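Local atomic coordinates of class II aldolase/adducin domain protein (Pseudomonas syringae pv. phaseolicola 1448A, PDB entry 3OCR), a protein that is of unproven function but belongs to the class II aldolase/adducin family, whose members include metal-dependent aldolases and actin-binding adducins. Residues H57-V62 and V110-I115; A124-H129 and E200-Q205; I151-R156 and H207-A212; A158-E163 and L169-R174. All coordinates share one frame; numbering follows the deposited sequence.

Contact 1 (H57-V62 and V110-I115); sequences HFSARV and VIHSAI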
loop_
_atom_site.group_PDB
_atom_site.type_symbol
_atom_site.label_atom_id
_atom_site.label_comp_id
_atom_site.label_asym_id
_atom_site.label_seq_id
_atom_site.Cartn_x
_atom_site.Cartn_y
_atom_site.Cartn_z
ATOM N N HIS A 57 2.178 18.350 -14.014
ATOM C CA HIS A 57 1.332 19.511 -14.146
ATOM C C HIS A 57 0.022 19.187 -14.824
ATOM O O HIS A 57 -0.045 18.285 -15.675
ATOM C CB HIS A 57 2.055 20.559 -14.981
ATOM C CG HIS A 57 3.395 20.938 -14.434
ATOM N ND1 HIS A 57 3.541 21.807 -13.375
ATOM C CD2 HIS A 57 4.645 20.542 -14.774
ATOM C CE1 HIS A 57 4.824 21.932 -13.089
ATOM N NE2 HIS A 57 5.515 21.176 -13.921
ATOM N N PHE A 58 -1.011 19.920 -14.429
ATOM C CA PHE A 58 -2.311 19.896 -15.113
ATOM C C PHE A 58 -2.567 21.278 -15.696
ATOM O O PHE A 58 -2.452 22.270 -14.978
ATOM C CB PHE A 58 -3.439 19.579 -14.127
ATOM C CG PHE A 58 -3.344 18.232 -13.472
ATOM C CD1 PHE A 58 -2.527 17.229 -13.983
ATOM C CD2 PHE A 58 -4.147 17.942 -12.371
ATOM C CE1 PHE A 58 -2.468 15.993 -13.376
ATOM C CE2 PHE A 58 -4.094 16.687 -11.765
ATOM C CZ PHE A 58 -3.252 15.710 -12.290
ATOM N N SER A 59 -2.967 21.360 -16.964
ATOM C CA SER A 59 -3.304 22.675 -17.552
ATOM C C SER A 59 -4.755 22.700 -18.040
ATOM O O SER A 59 -5.308 21.649 -18.387
ATOM C CB SER A 59 -2.354 23.020 -18.705
ATOM O OG SER A 59 -2.445 22.051 -19.729
ATOM N N ALA A 60 -5.355 23.894 -18.046
ATOM C CA ALA A 60 -6.676 24.136 -18.629
ATOM C C ALA A 60 -6.684 25.436 -19.425
ATOM O O ALA A 60 -6.094 26.430 -18.998
ATOM C CB ALA A 60 -7.738 24.224 -17.523
ATOM N N ARG A 61 -7.388 25.443 -20.552
ATOM C CA ARG A 61 -7.619 26.669 -21.274
ATOM C C ARG A 61 -8.611 27.570 -20.524
ATOM O O ARG A 61 -9.627 27.100 -20.011
ATOM C CB ARG A 61 -8.114 26.410 -22.693
ATOM C CG ARG A 61 -8.092 27.733 -23.521
ATOM C CD ARG A 61 -8.691 27.560 -24.853
ATOM N NE ARG A 61 -8.455 28.694 -25.769
ATOM C CZ ARG A 61 -9.184 29.811 -25.822
ATOM N NH1 ARG A 61 -10.181 30.026 -24.972
ATOM N NH2 ARG A 61 -8.897 30.741 -26.727
ATOM N N VAL A 62 -8.283 28.854 -20.445
ATOM C CA VAL A 62 -9.190 29.878 -19.924
ATOM C C VAL A 62 -10.231 30.152 -21.015
ATOM O O VAL A 62 -9.864 30.520 -22.133
ATOM C CB VAL A 62 -8.422 31.173 -19.569
ATOM C CG1 VAL A 62 -9.390 32.304 -19.130
ATOM C CG2 VAL A 62 -7.376 30.914 -18.493
ATOM N N VAL A 110 6.044 22.989 -21.535
ATOM C CA VAL A 110 6.210 22.750 -22.964
ATOM C C VAL A 110 5.291 21.656 -23.523
ATOM O O VAL A 110 4.701 21.825 -24.591
ATOM C CB VAL A 110 7.680 22.451 -23.301
ATOM C CG1 VAL A 110 7.816 21.961 -24.753
ATOM C CG2 VAL A 110 8.545 23.723 -23.060
ATOM N N ILE A 111 5.161 20.541 -22.813
ATOM C CA ILE A 111 4.262 19.480 -23.284
ATOM C C ILE A 111 2.804 19.950 -23.362
ATOM O O ILE A 111 2.115 19.678 -24.327
ATOM C CB ILE A 111 4.415 18.155 -22.475
ATOM C CG1 ILE A 111 3.579 17.050 -23.132
ATOM C CG2 ILE A 111 4.088 18.346 -20.968
ATOM C CD1 ILE A 111 4.137 15.649 -22.915
ATOM N N HIS A 112 2.364 20.687 -22.348
ATOM C CA HIS A 112 1.034 21.253 -22.318
ATOM C C HIS A 112 0.831 22.197 -23.497
ATOM O O HIS A 112 -0.155 22.076 -24.227
ATOM C CB HIS A 112 0.785 21.918 -20.958
ATOM C CG HIS A 112 0.837 20.937 -19.824
ATOM N ND1 HIS A 112 -0.263 20.209 -19.421
ATOM C CD2 HIS A 112 1.877 20.502 -19.067
ATOM C CE1 HIS A 112 0.089 19.392 -18.444
ATOM N NE2 HIS A 112 1.381 19.548 -18.208
ATOM N N SER A 113 1.790 23.101 -23.691
ATOM C CA SER A 113 1.773 24.053 -24.796
ATOM C C SER A 113 1.695 23.354 -26.165
ATOM O O SER A 113 0.893 23.732 -27.021
ATOM C CB SER A 113 3.040 24.911 -24.741
ATOM O OG SER A 113 2.986 25.861 -25.782
ATOM N N ALA A 114 2.530 22.341 -26.369
ATOM C CA ALA A 114 2.530 21.614 -27.651
ATOM C C ALA A 114 1.159 21.006 -27.954
ATOM O O ALA A 114 0.650 21.123 -29.082
ATOM C CB ALA A 114 3.611 20.521 -27.661
ATOM N N ILE A 115 0.559 20.359 -26.957
ATOM C CA ILE A 115 -0.745 19.715 -27.155
ATOM C C ILE A 115 -1.889 20.727 -27.319
ATOM O O ILE A 115 -2.662 20.611 -28.265
ATOM C CB ILE A 115 -1.084 18.661 -26.047
ATOM C CG1 ILE A 115 0.032 17.611 -25.898
ATOM C CG2 ILE A 115 -2.421 17.975 -26.344
ATOM C CD1 ILE A 115 0.424 16.859 -27.213
#
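Strand 58-61 passes beside the first turns of helix 110-118, the two backbones coming nearest where the CA atoms of Ser59 and His112 stand 6.6 Å apart. His112 carries the helix side of the contact: its CB points at the strand, and with CG anti to the carbonyl carbon (chi1 -63°) the imidazole is laid against the segment from His57 to Ser59. His112 ND1 shares a hydrogen bond of 2.9 Å with Ser59 OG, in which either group may be the donor. The serine reaches it with OG set between its backbone N and carbonyl carbon (chi1 60°). This hydroxyl is also bonded to His116 NE2, one turn further along the helix, and weakly to Val125 O. The CE1-NE2 edge of the imidazole, next to that bond, meets His57. His112 CE1 lies 3.0 Å from His57 O, which sits near the ring plane, while His112 NE2 packs 3.4 Å from His57 CB. His57 O is 3.2 Å from His112 NE2, but the angle is poor for a hydrogen bond. The ring of His57 turns elsewhere, its ND1 bonding Asn72 OD1, and Phe58 sends its side chain to the other side of the sheet, toward helix 29-47. All the touching residues are buried. The chemistry is thus that of a small polar network inside the protein: one hydroxyl joins two histidines of the same helix to an inner strand and orients the His112 ring, whose CE1 lies close to the carbonyl oxygens of His57 and Val125, possibly a weak electrostatic contact.

Contact 2 (A124-H129 and E200-Q205); sequences AVLHTH and EHAIQQ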
loop_
_atom_site.group_PDB
_atom_site.type_symbol
_atom_site.label_atom_id
_atom_site.label_comp_id
_atom_site.label_asym_id
_atom_site.label_seq_id
_atom_site.Cartn_x
_atom_site.Cartn_y
_atom_site.Cartn_z
ATOM N N ALA A 124 -8.269 20.721 -21.527
ATOM C CA ALA A 124 -7.468 20.342 -20.356
ATOM C C ALA A 124 -6.491 19.267 -20.731
ATOM O O ALA A 124 -6.842 18.377 -21.501
ATOM C CB ALA A 124 -8.341 19.879 -19.217
ATOM N N VAL A 125 -5.268 19.372 -20.199
ATOM C CA VAL A 125 -4.221 18.377 -20.463
ATOM C C VAL A 125 -3.561 18.011 -19.136
ATOM O O VAL A 125 -3.011 18.881 -18.440
ATOM C CB VAL A 125 -3.164 18.876 -21.483
ATOM C CG1 VAL A 125 -2.052 17.801 -21.714
ATOM C CG2 VAL A 125 -3.836 19.262 -22.826
ATOM N N LEU A 126 -3.636 16.733 -18.792
ATOM C CA LEU A 126 -3.089 16.204 -17.549
ATOM C C LEU A 126 -1.920 15.292 -17.784
ATOM O O LEU A 126 -1.969 14.399 -18.635
ATOM C CB LEU A 126 -4.168 15.418 -16.820
ATOM C CG LEU A 126 -5.548 16.085 -16.668
ATOM C CD1 LEU A 126 -6.527 15.152 -15.964
ATOM C CD2 LEU A 126 -5.484 17.430 -15.967
ATOM N N HIS A 127 -0.868 15.457 -16.997
ATOM C CA HIS A 127 0.238 14.540 -17.124
ATOM C C HIS A 127 0.637 14.019 -15.749
ATOM O O HIS A 127 0.779 14.810 -14.825
ATOM C CB HIS A 127 1.419 15.231 -17.818
ATOM C CG HIS A 127 2.678 14.439 -17.750
ATOM N ND1 HIS A 127 2.764 13.140 -18.208
ATOM C CD2 HIS A 127 3.893 14.742 -17.236
ATOM C CE1 HIS A 127 3.986 12.687 -18.002
ATOM N NE2 HIS A 127 4.692 13.639 -17.416
ATOM N N THR A 128 0.784 12.704 -15.590
ATOM C CA THR A 128 1.184 12.157 -14.264
ATOM C C THR A 128 2.375 11.213 -14.319
ATOM O O THR A 128 2.690 10.620 -15.382
ATOM C CB THR A 128 0.026 11.416 -13.506
ATOM O OG1 THR A 128 -0.441 10.342 -14.306
ATOM C CG2 THR A 128 -1.172 12.341 -13.172
ATOM N N HIS A 129 3.030 11.086 -13.154
ATOM C CA HIS A 129 4.143 10.166 -12.955
ATOM C C HIS A 129 3.847 9.265 -11.774
ATOM O O HIS A 129 4.467 9.410 -10.722
ATOM C CB HIS A 129 5.422 10.916 -12.601
ATOM C CG HIS A 129 6.041 11.677 -13.727
ATOM N ND1 HIS A 129 7.066 12.576 -13.516
ATOM C CD2 HIS A 129 5.812 11.669 -15.061
ATOM C CE1 HIS A 129 7.430 13.103 -14.672
ATOM N NE2 HIS A 129 6.684 12.571 -15.624
ATOM N N GLU A 200 -13.171 18.063 -16.175
ATOM C CA GLU A 200 -13.940 16.903 -15.702
ATOM C C GLU A 200 -13.708 15.687 -16.613
ATOM O O GLU A 200 -13.471 14.573 -16.143
ATOM C CB GLU A 200 -15.423 17.225 -15.634
ATOM C CG GLU A 200 -15.779 18.480 -14.787
ATOM C CD GLU A 200 -15.945 19.749 -15.614
ATOM O OE1 GLU A 200 -14.966 20.216 -16.233
ATOM O OE2 GLU A 200 -17.062 20.299 -15.616
ATOM N N HIS A 201 -13.797 15.914 -17.912
ATOM C CA HIS A 201 -13.584 14.830 -18.879
ATOM C C HIS A 201 -12.151 14.246 -18.794
ATOM O O HIS A 201 -11.966 13.014 -18.798
ATOM C CB HIS A 201 -13.923 15.340 -20.291
ATOM C CG HIS A 201 -13.678 14.329 -21.372
ATOM N ND1 HIS A 201 -13.268 14.685 -22.639
ATOM C CD2 HIS A 201 -13.770 12.977 -21.370
ATOM C CE1 HIS A 201 -13.118 13.590 -23.375
ATOM N NE2 HIS A 201 -13.409 12.540 -22.622
ATOM N N ALA A 202 -11.147 15.131 -18.737
ATOM C CA ALA A 202 -9.748 14.738 -18.617
ATOM C C ALA A 202 -9.498 13.939 -17.343
ATOM O O ALA A 202 -8.805 12.927 -17.353
ATOM C CB ALA A 202 -8.808 15.985 -18.696
ATOM N N ILE A 203 -10.080 14.402 -16.244
ATOM C CA ILE A 203 -9.903 13.737 -14.979
ATOM C C ILE A 203 -10.584 12.368 -14.948
ATOM O O ILE A 203 -10.059 11.440 -14.308
ATOM C CB ILE A 203 -10.446 14.635 -13.811
ATOM C CG1 ILE A 203 -9.407 15.700 -13.440
ATOM C CG2 ILE A 203 -10.803 13.782 -12.618
ATOM C CD1 ILE A 203 -8.082 15.188 -12.785
ATOM N N GLN A 204 -11.746 12.229 -15.612
ATOM C CA GLN A 204 -12.427 10.943 -15.617
ATOM C C GLN A 204 -11.559 9.937 -16.357
ATOM O O GLN A 204 -11.370 8.832 -15.883
ATOM C CB GLN A 204 -13.812 10.979 -16.289
ATOM C CG GLN A 204 -14.550 9.599 -16.198
ATOM C CD GLN A 204 -15.973 9.597 -16.739
ATOM O OE1 GLN A 204 -16.326 10.380 -17.610
ATOM N NE2 GLN A 204 -16.798 8.695 -16.221
ATOM N N GLN A 205 -11.024 10.337 -17.508
ATOM C CA GLN A 205 -10.147 9.454 -18.280
ATOM C C GLN A 205 -8.881 9.089 -17.494
ATOM O O GLN A 205 -8.421 7.946 -17.546
ATOM C CB GLN A 205 -9.760 10.127 -19.595
ATOM C CG GLN A 205 -10.944 10.470 -20.520
ATOM C CD GLN A 205 -10.499 10.514 -21.958
ATOM O OE1 GLN A 205 -10.660 9.539 -22.693
ATOM N NE2 GLN A 205 -9.926 11.636 -22.370
#
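Ala202 O, a backbone oxygen of the helix, has Leu126 CD1 resting 3.5 Å from it; the shortest sound polar bond nearby, Gln204 N to Glu200 O at 3.0 Å, belongs to the helical turn that carries Ala202. No hydrogen bond crosses the contact, and its side-chain contacts are all apolar. The axes of strand 124-128 and helix 200-205 come within 8.0 Å, running in roughly the same direction (28° between them). The small Ala202 is consistent with this close approach: its CB points at the strand and rests 4.0 Å from Ala124 CB. Leu126 does most of the remaining touching. Its CG lies anti to the carbonyl carbon (chi1 -48°), and chi2 178° carries CD1 out to the helix. There Leu126 CD1 also meets Ala202 CB at 3.7 Å and Ile203 CD1 at 3.5 Å. Although its CB does not point at the strand, Ile203 reaches Leu126 with CD1 of its longer branch. Thr194 of the neighbouring strand continues the floor under Ala202, while Val125 turns to the other side of the sheet, onto helix 110-118. With buried methyl groups on both sides and no hydrogen bond between the segments, the helix is held on the sheet here by shape and hydrophobic burial.

Contact 3 (I151-R156 and H207-A212); sequences IAFSGR and HALEYA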
loop_
_atom_site.group_PDB
_atom_site.type_symbol
_atom_site.label_atom_id
_atom_site.label_comp_id
_atom_site.label_asym_id
_atom_site.label_seq_id
_atom_site.Cartn_x
_atom_site.Cartn_y
_atom_site.Cartn_z
ATOM N N ILE A 151 -9.788 -2.714 -21.137
ATOM C CA ILE A 151 -10.408 -3.033 -22.439
ATOM C C ILE A 151 -11.231 -1.834 -22.914
ATOM O O ILE A 151 -11.308 -1.556 -24.114
ATOM C CB ILE A 151 -11.245 -4.363 -22.365
ATOM C CG1 ILE A 151 -10.330 -5.554 -22.126
ATOM C CG2 ILE A 151 -12.103 -4.617 -23.622
ATOM C CD1 ILE A 151 -11.071 -6.852 -21.627
ATOM N N ALA A 152 -11.793 -1.087 -21.962
ATOM C CA ALA A 152 -12.495 0.147 -22.265
ATOM C C ALA A 152 -11.619 1.207 -22.982
ATOM O O ALA A 152 -12.140 2.073 -23.696
ATOM C CB ALA A 152 -13.113 0.728 -20.960
ATOM N N PHE A 153 -10.297 1.142 -22.789
ATOM C CA PHE A 153 -9.344 2.003 -23.525
ATOM C C PHE A 153 -8.895 1.456 -24.890
ATOM O O PHE A 153 -8.074 2.079 -25.569
ATOM C CB PHE A 153 -8.113 2.283 -22.642
ATOM C CG PHE A 153 -8.397 3.298 -21.565
ATOM C CD1 PHE A 153 -8.712 2.893 -20.272
ATOM C CD2 PHE A 153 -8.420 4.647 -21.874
ATOM C CE1 PHE A 153 -9.020 3.857 -19.276
ATOM C CE2 PHE A 153 -8.704 5.609 -20.889
ATOM C CZ PHE A 153 -8.999 5.197 -19.603
ATOM N N SER A 154 -9.421 0.308 -25.305
ATOM C CA SER A 154 -8.956 -0.268 -26.566
ATOM C C SER A 154 -9.246 0.699 -27.719
ATOM O O SER A 154 -10.378 1.179 -27.868
ATOM C CB SER A 154 -9.603 -1.627 -26.819
ATOM O OG SER A 154 -9.194 -2.144 -28.082
ATOM N N GLY A 155 -8.209 1.008 -28.498
ATOM C CA GLY A 155 -8.308 1.936 -29.614
ATOM C C GLY A 155 -8.390 3.410 -29.210
ATOM O O GLY A 155 -8.615 4.267 -30.069
ATOM N N ARG A 156 -8.201 3.716 -27.926
ATOM C CA ARG A 156 -8.226 5.113 -27.471
ATOM C C ARG A 156 -6.823 5.674 -27.136
ATOM O O ARG A 156 -6.677 6.865 -26.834
ATOM C CB ARG A 156 -9.138 5.268 -26.251
ATOM C CG ARG A 156 -10.648 5.200 -26.555
ATOM C CD ARG A 156 -11.417 4.923 -25.267
ATOM N NE ARG A 156 -11.398 6.040 -24.300
ATOM C CZ ARG A 156 -11.721 5.928 -23.010
ATOM N NH1 ARG A 156 -12.054 4.748 -22.494
ATOM N NH2 ARG A 156 -11.709 6.999 -22.219
ATOM N N HIS A 207 -8.347 9.084 -14.067
ATOM C CA HIS A 207 -8.824 8.187 -13.011
ATOM C C HIS A 207 -9.004 6.749 -13.484
ATOM O O HIS A 207 -8.557 5.817 -12.807
ATOM C CB HIS A 207 -10.121 8.736 -12.407
ATOM C CG HIS A 207 -10.539 8.078 -11.124
ATOM N ND1 HIS A 207 -11.720 8.395 -10.486
ATOM C CD2 HIS A 207 -9.935 7.149 -10.342
ATOM C CE1 HIS A 207 -11.832 7.686 -9.376
ATOM N NE2 HIS A 207 -10.760 6.924 -9.264
ATOM N N ALA A 208 -9.657 6.568 -14.628
ATOM C CA ALA A 208 -9.872 5.235 -15.173
ATOM C C ALA A 208 -8.595 4.589 -15.647
ATOM O O ALA A 208 -8.412 3.384 -15.460
ATOM C CB ALA A 208 -10.893 5.254 -16.313
ATOM N N LEU A 209 -7.716 5.378 -16.268
ATOM C CA LEU A 209 -6.480 4.851 -16.823
ATOM C C LEU A 209 -5.546 4.417 -15.688
ATOM O O LEU A 209 -4.893 3.379 -15.782
ATOM C CB LEU A 209 -5.789 5.885 -17.720
ATOM C CG LEU A 209 -4.546 5.391 -18.485
ATOM C CD1 LEU A 209 -4.883 4.157 -19.360
ATOM C CD2 LEU A 209 -3.868 6.525 -19.298
ATOM N N GLU A 210 -5.498 5.220 -14.630
ATOM C CA GLU A 210 -4.624 4.971 -13.502
ATOM C C GLU A 210 -5.077 3.659 -12.831
ATOM O O GLU A 210 -4.242 2.783 -12.506
ATOM C CB GLU A 210 -4.754 6.125 -12.478
ATOM C CG GLU A 210 -4.049 5.806 -11.156
ATOM C CD GLU A 210 -2.542 5.655 -11.310
ATOM O OE1 GLU A 210 -1.957 6.311 -12.223
ATOM O OE2 GLU A 210 -1.950 4.883 -10.511
ATOM N N TYR A 211 -6.388 3.493 -12.679
ATOM C CA TYR A 211 -6.904 2.234 -12.137
ATOM C C TYR A 211 -6.600 1.034 -13.042
ATOM O O TYR A 211 -6.224 -0.026 -12.554
ATOM C CB TYR A 211 -8.391 2.302 -11.870
ATOM C CG TYR A 211 -8.850 1.261 -10.830
ATOM C CD1 TYR A 211 -8.074 0.983 -9.691
ATOM C CD2 TYR A 211 -10.045 0.576 -10.983
ATOM C CE1 TYR A 211 -8.499 0.039 -8.727
ATOM C CE2 TYR A 211 -10.482 -0.354 -10.030
ATOM C CZ TYR A 211 -9.713 -0.610 -8.907
ATOM O OH TYR A 211 -10.146 -1.532 -7.979
ATOM N N ALA A 212 -6.815 1.192 -14.334
ATOM C CA ALA A 212 -6.464 0.108 -15.283
ATOM C C ALA A 212 -5.003 -0.292 -15.083
ATOM O O ALA A 212 -4.697 -1.476 -15.033
ATOM C CB ALA A 212 -6.740 0.532 -16.726
#
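A type I beta turn from Ile151 to Ser154, closing helix 148-151, thrusts Phe153 against the long helix 199-219. The turn is held by Ser154 N bonding Ile151 O at 2.9 Å, and the chain then bends on through Gly155 toward strand 157-160. On the helix side Phe153 meets Ala208 and Leu209. Phe153 CZ comes 3.6 Å from Leu209 N, and Phe153 CE1 lies 3.8 Å from Ala208 CB, so the CE1-CZ edge of the ring presses on the backbone between the two residues; the carbonyl carbon of Ala208 sits at the ring edge. Leu209 bends round to take a face as well. Its CG is anti to the backbone N (chi1 -174°), and Leu209 CD1 stands over the ring centre, 4.0 Å from the centroid of Phe153 and only 6° off the normal, a well-centred CH-pi contact. Arg156 occupies the opposite face, its NH1 lying 3.7 Å above the ring plane of Phe153 but displaced toward the rim. Arg156 NH1 also donates a nearly straight bond of 2.9 Å (163°) to Ala152 O, which lies in the guanidinium plane although the nitrogen stands above the carbonyl plane. Arg156 NH2 meanwhile bonds Gln205 OE1 on the helix, so the guanidinium links the turn to that helix while holding one side of the ring. Val184 of strand 184-187 also touches both Phe153 and Leu209. An aromatic ring layered between an aliphatic methyl and an arginine thereby seats a connecting loop on a helix packed over the sheet, within the layered alpha/beta fold of the AraD-like proteins.

Contact 4 (A158-E163 and L169-R174); sequences AYHGYE and LSERER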
loop_
_atom_site.group_PDB
_atom_site.type_symbol
_atom_site.label_atom_id
_atom_site.label_comp_id
_atom_site.label_asym_id
_atom_site.label_seq_id
_atom_site.Cartn_x
_atom_site.Cartn_y
_atom_site.Cartn_z
ATOM N N ALA A 158 -2.785 6.457 -27.493
ATOM C CA ALA A 158 -1.599 6.717 -28.299
ATOM C C ALA A 158 -0.348 6.331 -27.515
ATOM O O ALA A 158 -0.350 6.355 -26.291
ATOM C CB ALA A 158 -1.528 8.188 -28.716
ATOM N N TYR A 159 0.714 5.934 -28.232
ATOM C CA TYR A 159 2.036 5.759 -27.599
ATOM C C TYR A 159 3.097 6.695 -28.181
ATOM O O TYR A 159 3.141 6.948 -29.409
ATOM C CB TYR A 159 2.510 4.305 -27.727
ATOM C CG TYR A 159 1.708 3.360 -26.903
ATOM C CD1 TYR A 159 0.468 2.897 -27.350
ATOM C CD2 TYR A 159 2.173 2.930 -25.657
ATOM C CE1 TYR A 159 -0.296 2.035 -26.575
ATOM C CE2 TYR A 159 1.421 2.055 -24.875
ATOM C CZ TYR A 159 0.195 1.608 -25.345
ATOM O OH TYR A 159 -0.545 0.754 -24.563
ATOM N N HIS A 160 3.980 7.166 -27.306
ATOM C CA HIS A 160 5.063 8.068 -27.683
ATOM C C HIS A 160 6.367 7.533 -27.054
ATOM O O HIS A 160 6.481 7.432 -25.824
ATOM C CB HIS A 160 4.732 9.508 -27.211
ATOM C CG HIS A 160 5.842 10.493 -27.430
ATOM N ND1 HIS A 160 6.157 11.000 -28.676
ATOM C CD2 HIS A 160 6.701 11.075 -26.557
ATOM C CE1 HIS A 160 7.180 11.829 -28.564
ATOM N NE2 HIS A 160 7.521 11.901 -27.287
ATOM N N GLY A 161 7.304 7.138 -27.914
ATOM C CA GLY A 161 8.657 6.701 -27.523
ATOM C C GLY A 161 9.434 7.752 -26.739
ATOM O O GLY A 161 9.369 8.928 -27.060
ATOM N N TYR A 162 10.181 7.319 -25.725
ATOM C CA TYR A 162 10.904 8.221 -24.832
ATOM C C TYR A 162 12.106 8.880 -25.510
ATOM O O TYR A 162 12.937 8.197 -26.136
ATOM C CB TYR A 162 11.377 7.492 -23.569
ATOM C CG TYR A 162 11.875 8.449 -22.488
ATOM C CD1 TYR A 162 11.048 9.455 -21.981
ATOM C CD2 TYR A 162 13.198 8.371 -22.008
ATOM C CE1 TYR A 162 11.512 10.356 -20.988
ATOM C CE2 TYR A 162 13.667 9.261 -21.037
ATOM C CZ TYR A 162 12.808 10.238 -20.523
ATOM O OH TYR A 162 13.307 11.116 -19.584
ATOM N N GLU A 163 12.221 10.194 -25.356
ATOM C CA GLU A 163 13.350 10.911 -25.970
ATOM C C GLU A 163 14.176 11.773 -24.997
ATOM O O GLU A 163 15.121 12.422 -25.402
ATOM C CB GLU A 163 12.882 11.732 -27.179
ATOM C CG GLU A 163 12.110 10.914 -28.219
ATOM C CD GLU A 163 11.859 11.686 -29.501
ATOM O OE1 GLU A 163 12.764 12.436 -29.935
ATOM O OE2 GLU A 163 10.756 11.545 -30.076
ATOM N N LEU A 169 12.014 20.651 -30.453
ATOM C CA LEU A 169 11.113 20.830 -31.579
ATOM C C LEU A 169 10.880 19.548 -32.364
ATOM O O LEU A 169 9.751 19.247 -32.732
ATOM C CB LEU A 169 11.693 21.899 -32.504
ATOM C CG LEU A 169 10.772 22.552 -33.526
ATOM C CD1 LEU A 169 9.651 23.351 -32.847
ATOM C CD2 LEU A 169 11.632 23.435 -34.399
ATOM N N SER A 170 11.956 18.807 -32.618
ATOM C CA SER A 170 11.884 17.520 -33.299
ATOM C C SER A 170 10.937 16.562 -32.551
ATOM O O SER A 170 10.062 15.947 -33.166
ATOM C CB SER A 170 13.283 16.917 -33.415
ATOM O OG SER A 170 13.461 16.257 -34.653
ATOM N N GLU A 171 11.095 16.464 -31.230
ATOM C CA GLU A 171 10.199 15.646 -30.419
ATOM C C GLU A 171 8.784 16.220 -30.290
ATOM O O GLU A 171 7.830 15.451 -30.283
ATOM C CB GLU A 171 10.764 15.356 -29.022
ATOM C CG GLU A 171 9.972 14.224 -28.314
ATOM C CD GLU A 171 10.290 14.055 -26.840
ATOM O OE1 GLU A 171 11.240 14.718 -26.332
ATOM O OE2 GLU A 171 9.568 13.254 -26.187
ATOM N N ARG A 172 8.649 17.544 -30.157
ATOM C CA ARG A 172 7.324 18.181 -30.103
ATOM C C ARG A 172 6.465 17.762 -31.310
ATOM O O ARG A 172 5.285 17.470 -31.162
ATOM C CB ARG A 172 7.429 19.703 -30.133
ATOM C CG ARG A 172 7.512 20.462 -28.811
ATOM C CD ARG A 172 7.609 21.972 -29.179
ATOM N NE ARG A 172 8.196 22.835 -28.153
ATOM C CZ ARG A 172 9.490 23.158 -28.077
ATOM N NH1 ARG A 172 10.362 22.674 -28.951
ATOM N NH2 ARG A 172 9.920 23.958 -27.105
ATOM N N GLU A 173 7.072 17.754 -32.494
ATOM C CA GLU A 173 6.383 17.360 -33.720
ATOM C C GLU A 173 5.902 15.908 -33.623
ATOM O O GLU A 173 4.746 15.613 -33.937
ATOM C CB GLU A 173 7.287 17.526 -34.953
ATOM C CG GLU A 173 7.857 18.925 -35.184
ATOM C CD GLU A 173 9.182 18.924 -35.991
ATOM O OE1 GLU A 173 9.736 17.837 -36.294
ATOM O OE2 GLU A 173 9.683 20.019 -36.324
ATOM N N ARG A 174 6.792 15.014 -33.186
ATOM C CA ARG A 174 6.478 13.589 -33.079
ATOM C C ARG A 174 5.398 13.333 -32.034
ATOM O O ARG A 174 4.545 12.457 -32.220
ATOM C CB ARG A 174 7.739 12.778 -32.774
ATOM C CG ARG A 174 8.587 12.440 -34.011
ATOM C CD ARG A 174 9.716 11.463 -33.667
ATOM N NE ARG A 174 10.775 12.126 -32.899
ATOM C CZ ARG A 174 11.959 12.490 -33.381
ATOM N NH1 ARG A 174 12.290 12.249 -34.650
ATOM N NH2 ARG A 174 12.827 13.097 -32.580
HETATM O O HOH W 1 10.694 12.146 -24.142
#
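Glu171 fills the tight, inner part of this contact, where its side chain meets His160 and Glu163. His160 NE2 donates to Glu171 OE2, which accepts with its anti lone pair, over 2.7 Å in an almost straight bond (173°), ring and carboxylate being nearly coplanar. On its other nitrogen the imidazole bonds Asp178 OD2, so two acidic partners fix its rotation and probably favour a protonated ring. Glu171 OE2 also accepts from a water, 2.6 Å away, which in turn takes the backbone N-H of Glu163. Packed equally closely, the carboxylate of Glu163 stacks on that of Glu171, planes 23° apart, with Glu163 OE2 4.4 Å from Glu171 OE2. Strand 157-160 and helix 169-179 are the first two elements of a beta-alpha-beta crossover leading to the parallel strand 184-187, and these bonds tie the strand's end to the helix's first turns. Toward solvent the grip changes. There the exposed Arg174 probably eases the like charges, meeting Glu163 side-on: Arg174 NH2 reaches Glu163 OE1 at 2.7 Å and Arg174 NE reaches Glu163 OE2 at 2.9 Å. Both bonds of this salt bridge are bent, the guanidinium and carboxylate planes being turned 48° from each other.

All four contacts lie within the aldolase/adducin domain region and are built around one mixed beta-sheet. Contacts 1 and 2 have centres 11 Å apart and touch directly, because strands 58-61 and 124-128 are neighbours; helix 110-118 and helix 199-219 pack on opposite faces of the sheet. Contact 3 uses the same helix 199-219 as contact 2, about 12 Å away centre to centre, and Gln205 bonds Arg156 between them. Contact 4, at strand 157-160, an edge strand within this chain, adjoins contact 3 in sequence and touches contact 1 through Arg172. Along the chain contact 1 closes first, contacts 2 and 3 interleave, and contact 4 is nested inside both, so distant segments are knitted into one domain.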